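Local coordinates for protein galactose-1-phosphate uridylyltransferase (Pyrobaculum aerophilum str. IM2, PDB 6K9Z) that probably transfers uridylyl groups between UDP-glucose and hexose 1-phosphates such as galactose 1-phosphate, and binds zinc, iron and UDP, at residues D89-L103 with A224-K238. The protein carries 1 engineered substitution. Numbering follows the deposited sequence.
Sequences DDLSDLPLGQIKKIL and ADLAEALKITLCALK
Lys-231 of helix 224-238 reaches across Ser-92 and ends between two backbone carbonyls of the turn preceding helix 96-103. Its chain runs extended to CE, with CG anti to the backbone N (chi1 -179°), and bends at the last torsion. NZ then donates to Ser-92 O at 2.8 Å and to Leu-94 O at 2.9 Å, the second from above the carbonyl plane (49° out). Its aliphatic part is covered as well: Leu-96 crosses it at about a right angle, CD2 lying 3.7 Å from Lys-231 CD, while Ile-99 CD1 meets CB. A methionine in its place would lack the ammonium group, and the carbonyls of Ser-92 and Leu-94 would probably lose the donor that draws the turn against the helix.

Further along, Ser-92 CB presses on Leu-234 CB at 3.6 Å. Asp-90 OD2 accepts from Ser-92 N, closing an Asx turn, and from Ser-92 OG; a water links the same oxygen to Leu-234 O. Asp-90 OD1 is hydrogen-bonded to Tyr-247 OH, so both carboxylate oxygens are held. Lys-238 crosses Asp-93 roughly perpendicularly, its NZ 2.9 Å from Asp-93 OD2 on the syn lone pair. Asp-89 adds a long salt bridge to Lys-238, and its OD2 also pairs with Lys-128.

Toward the other end, the axes of 96-103 and 224-238 cross at 115° between their N-to-C directions, and Ala-227 is a knob among Leu-96, Ile-99, Lys-100 and Leu-103, its CB 3.6 Å from Ile-99 CG2. Leu-103 and Leu-230 meet tip to tip, while Leu-103 CD1 also packs on Leu-226 CG at 3.7 Å.

The contact joins the N- and C-terminal HIT-clan halves. Chemically, the helix crossing is mainly apolar and the preceding turn is held by polar bonds, with Lys-231 serving both; Lys-238, with Lys-128, probably offsets the charge of Asp-89 and Asp-93.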
# COMPACT_ATOMS: atom_id res chain seq x y z
N ASP A 89 -3.66 23.26 -12.36
CA ASP A 89 -2.86 22.39 -11.46
C ASP A 89 -3.72 21.24 -10.94
O ASP A 89 -3.23 20.06 -10.98
CB ASP A 89 -2.25 23.13 -10.27
CG ASP A 89 -1.52 22.17 -9.32
OD1 ASP A 89 -0.43 21.66 -9.70
OD2 ASP A 89 -2.04 21.92 -8.19
N ASP A 90 -4.96 21.52 -10.49
CA ASP A 90 -5.75 20.53 -9.69
C ASP A 90 -7.24 20.53 -10.09
O ASP A 90 -7.75 21.55 -10.56
CB ASP A 90 -5.59 20.80 -8.18
CG ASP A 90 -6.21 19.69 -7.35
OD1 ASP A 90 -6.11 18.50 -7.78
OD2 ASP A 90 -6.87 20.00 -6.33
N LEU A 91 -7.93 19.45 -9.79
CA LEU A 91 -9.41 19.36 -9.85
C LEU A 91 -10.01 20.56 -9.11
O LEU A 91 -10.96 21.18 -9.60
CB LEU A 91 -9.82 18.04 -9.21
CG LEU A 91 -11.30 17.73 -9.21
CD1 LEU A 91 -11.83 17.62 -10.64
CD2 LEU A 91 -11.50 16.43 -8.44
N SER A 92 -9.44 20.92 -7.95
CA SER A 92 -9.98 22.01 -7.09
C SER A 92 -9.86 23.38 -7.75
O SER A 92 -10.56 24.32 -7.30
CB SER A 92 -9.34 22.00 -5.71
OG SER A 92 -7.99 22.40 -5.73
N ASP A 93 -9.08 23.53 -8.82
CA ASP A 93 -8.97 24.83 -9.54
C ASP A 93 -10.09 24.99 -10.56
O ASP A 93 -10.29 26.11 -11.05
CB ASP A 93 -7.60 24.97 -10.17
CG ASP A 93 -6.51 24.99 -9.13
OD1 ASP A 93 -6.53 25.91 -8.30
OD2 ASP A 93 -5.64 24.09 -9.14
N LEU A 94 -10.86 23.96 -10.82
CA LEU A 94 -11.96 24.03 -11.81
C LEU A 94 -13.22 24.60 -11.15
O LEU A 94 -13.48 24.38 -9.96
CB LEU A 94 -12.24 22.63 -12.36
CG LEU A 94 -11.12 22.02 -13.21
CD1 LEU A 94 -11.42 20.55 -13.49
CD2 LEU A 94 -10.89 22.81 -14.49
N PRO A 95 -14.07 25.29 -11.92
CA PRO A 95 -15.31 25.83 -11.38
C PRO A 95 -16.21 24.68 -10.90
O PRO A 95 -16.16 23.59 -11.49
CB PRO A 95 -15.98 26.54 -12.55
CG PRO A 95 -14.95 26.65 -13.64
CD PRO A 95 -13.86 25.66 -13.32
N LEU A 96 -17.02 24.97 -9.88
CA LEU A 96 -18.02 24.01 -9.35
C LEU A 96 -18.78 23.34 -10.50
O LEU A 96 -18.96 22.11 -10.41
CB LEU A 96 -18.97 24.73 -8.41
CG LEU A 96 -18.39 25.08 -7.05
CD1 LEU A 96 -19.32 26.05 -6.29
CD2 LEU A 96 -18.16 23.79 -6.28
N GLY A 97 -19.29 24.12 -11.47
CA GLY A 97 -20.08 23.58 -12.59
C GLY A 97 -19.32 22.56 -13.43
O GLY A 97 -19.93 21.56 -13.88
N GLN A 98 -18.01 22.75 -13.58
CA GLN A 98 -17.18 21.81 -14.37
C GLN A 98 -17.01 20.51 -13.55
O GLN A 98 -17.08 19.45 -14.15
CB GLN A 98 -15.84 22.46 -14.72
CG GLN A 98 -14.93 21.54 -15.54
CD GLN A 98 -15.43 21.25 -16.93
OE1 GLN A 98 -16.33 21.92 -17.47
NE2 GLN A 98 -14.85 20.23 -17.53
N ILE A 99 -16.75 20.61 -12.23
CA ILE A 99 -16.60 19.41 -11.36
C ILE A 99 -17.94 18.66 -11.40
O ILE A 99 -17.91 17.43 -11.51
CB ILE A 99 -16.14 19.77 -9.94
CG1 ILE A 99 -14.83 20.56 -10.01
CG2 ILE A 99 -16.05 18.51 -9.09
CD1 ILE A 99 -14.36 21.16 -8.69
N LYS A 100 -19.08 19.36 -11.34
CA LYS A 100 -20.40 18.70 -11.43
C LYS A 100 -20.51 17.92 -12.77
O LYS A 100 -20.95 16.74 -12.76
CB LYS A 100 -21.51 19.73 -11.19
CG LYS A 100 -22.90 19.14 -11.20
CD LYS A 100 -24.00 20.20 -10.99
CE LYS A 100 -25.43 19.68 -11.01
NZ LYS A 100 -25.50 18.22 -10.67
N LYS A 101 -20.05 18.49 -13.88
CA LYS A 101 -20.12 17.80 -15.20
C LYS A 101 -19.22 16.56 -15.14
O LYS A 101 -19.59 15.54 -15.74
CB LYS A 101 -19.68 18.72 -16.34
CG LYS A 101 -20.64 19.84 -16.67
CD LYS A 101 -20.06 20.78 -17.72
CE LYS A 101 -20.87 22.05 -17.82
NZ LYS A 101 -20.44 22.86 -18.99
N ILE A 102 -18.07 16.63 -14.48
CA ILE A 102 -17.16 15.44 -14.38
C ILE A 102 -17.89 14.31 -13.64
O ILE A 102 -17.94 13.17 -14.15
CB ILE A 102 -15.83 15.75 -13.67
CG1 ILE A 102 -15.01 16.80 -14.43
CG2 ILE A 102 -15.06 14.49 -13.42
CD1 ILE A 102 -13.96 17.46 -13.56
N LEU A 103 -18.46 14.63 -12.48
CA LEU A 103 -19.18 13.62 -11.63
C LEU A 103 -20.37 13.04 -12.40
O LEU A 103 -20.53 11.83 -12.37
CB LEU A 103 -19.60 14.26 -10.31
CG LEU A 103 -18.40 14.71 -9.46
CD1 LEU A 103 -18.82 15.65 -8.33
CD2 LEU A 103 -17.63 13.54 -8.89
N ALA A 224 -24.20 18.15 -7.05
CA ALA A 224 -23.76 19.55 -6.93
C ALA A 224 -23.05 19.74 -5.58
O ALA A 224 -21.95 20.31 -5.55
CB ALA A 224 -24.93 20.49 -7.08
N ASP A 225 -23.60 19.18 -4.51
CA ASP A 225 -23.01 19.37 -3.16
C ASP A 225 -21.70 18.56 -3.07
O ASP A 225 -20.78 18.98 -2.34
CB ASP A 225 -24.04 19.04 -2.09
CG ASP A 225 -25.04 20.15 -1.79
OD1 ASP A 225 -24.80 21.30 -2.27
OD2 ASP A 225 -26.07 19.83 -1.20
N LEU A 226 -21.63 17.41 -3.74
CA LEU A 226 -20.38 16.61 -3.86
C LEU A 226 -19.30 17.44 -4.55
O LEU A 226 -18.15 17.47 -4.02
CB LEU A 226 -20.62 15.31 -4.63
CG LEU A 226 -19.38 14.45 -4.83
CD1 LEU A 226 -18.67 14.22 -3.47
CD2 LEU A 226 -19.74 13.15 -5.52
N ALA A 227 -19.61 18.05 -5.70
CA ALA A 227 -18.62 18.89 -6.40
C ALA A 227 -18.07 19.93 -5.41
O ALA A 227 -16.85 20.15 -5.37
CB ALA A 227 -19.22 19.53 -7.60
N GLU A 228 -18.92 20.53 -4.58
CA GLU A 228 -18.47 21.58 -3.62
C GLU A 228 -17.55 20.94 -2.57
O GLU A 228 -16.44 21.50 -2.27
CB GLU A 228 -19.67 22.28 -3.01
CG GLU A 228 -19.26 23.29 -1.95
CD GLU A 228 -20.44 24.08 -1.45
OE1 GLU A 228 -21.20 23.56 -0.62
OE2 GLU A 228 -20.68 25.18 -1.97
N ALA A 229 -17.95 19.80 -2.01
CA ALA A 229 -17.16 19.17 -0.95
C ALA A 229 -15.78 18.78 -1.50
O ALA A 229 -14.77 18.96 -0.80
CB ALA A 229 -17.88 17.98 -0.36
N LEU A 230 -15.73 18.24 -2.71
CA LEU A 230 -14.45 17.88 -3.36
C LEU A 230 -13.62 19.15 -3.61
O LEU A 230 -12.44 19.19 -3.24
CB LEU A 230 -14.72 17.15 -4.67
CG LEU A 230 -15.20 15.71 -4.50
CD1 LEU A 230 -15.63 15.10 -5.84
CD2 LEU A 230 -14.09 14.89 -3.87
N LYS A 231 -14.21 20.18 -4.18
CA LYS A 231 -13.47 21.40 -4.49
C LYS A 231 -12.89 21.97 -3.20
O LYS A 231 -11.70 22.36 -3.20
CB LYS A 231 -14.39 22.40 -5.20
CG LYS A 231 -13.72 23.70 -5.59
CD LYS A 231 -14.60 24.60 -6.47
CE LYS A 231 -14.00 25.97 -6.70
NZ LYS A 231 -12.80 25.90 -7.54
N ILE A 232 -13.73 22.14 -2.18
CA ILE A 232 -13.28 22.87 -0.96
C ILE A 232 -12.24 22.01 -0.22
O ILE A 232 -11.27 22.60 0.29
CB ILE A 232 -14.50 23.26 -0.12
CG1 ILE A 232 -15.24 24.38 -0.88
CG2 ILE A 232 -14.07 23.72 1.27
CD1 ILE A 232 -16.56 24.79 -0.30
N THR A 233 -12.43 20.69 -0.13
CA THR A 233 -11.50 19.79 0.63
C THR A 233 -10.14 19.80 -0.10
O THR A 233 -9.08 19.98 0.53
CB THR A 233 -12.11 18.39 0.81
OG1 THR A 233 -13.31 18.46 1.58
CG2 THR A 233 -11.12 17.45 1.46
N LEU A 234 -10.15 19.69 -1.42
CA LEU A 234 -8.86 19.61 -2.17
C LEU A 234 -8.19 20.99 -2.13
O LEU A 234 -6.97 21.07 -2.06
CB LEU A 234 -9.13 19.06 -3.56
CG LEU A 234 -9.54 17.60 -3.58
CD1 LEU A 234 -9.93 17.18 -4.99
CD2 LEU A 234 -8.44 16.70 -3.02
N CYS A 235 -8.96 22.07 -2.15
CA CYS A 235 -8.43 23.44 -2.02
C CYS A 235 -7.67 23.55 -0.68
O CYS A 235 -6.54 24.06 -0.66
CB CYS A 235 -9.55 24.46 -2.15
SG CYS A 235 -9.04 26.16 -1.80
N ALA A 236 -8.24 23.02 0.39
CA ALA A 236 -7.61 23.08 1.72
C ALA A 236 -6.27 22.32 1.69
O ALA A 236 -5.29 22.82 2.25
CB ALA A 236 -8.51 22.50 2.75
N LEU A 237 -6.23 21.17 1.04
CA LEU A 237 -5.01 20.32 1.01
C LEU A 237 -3.94 21.09 0.25
O LEU A 237 -2.78 20.98 0.66
CB LEU A 237 -5.27 18.94 0.40
CG LEU A 237 -6.13 18.05 1.29
CD1 LEU A 237 -6.31 16.66 0.69
CD2 LEU A 237 -5.52 17.92 2.67
N LYS A 238 -4.34 21.85 -0.78
CA LYS A 238 -3.41 22.54 -1.70
C LYS A 238 -2.61 23.56 -0.90
O LYS A 238 -1.47 23.86 -1.31
CB LYS A 238 -4.18 23.20 -2.84
CG LYS A 238 -3.48 23.25 -4.17
CD LYS A 238 -4.35 23.84 -5.27
CE LYS A 238 -3.63 23.96 -6.59
NZ LYS A 238 -3.87 25.27 -7.23
O HOH W 1 -5.36 19.71 -3.91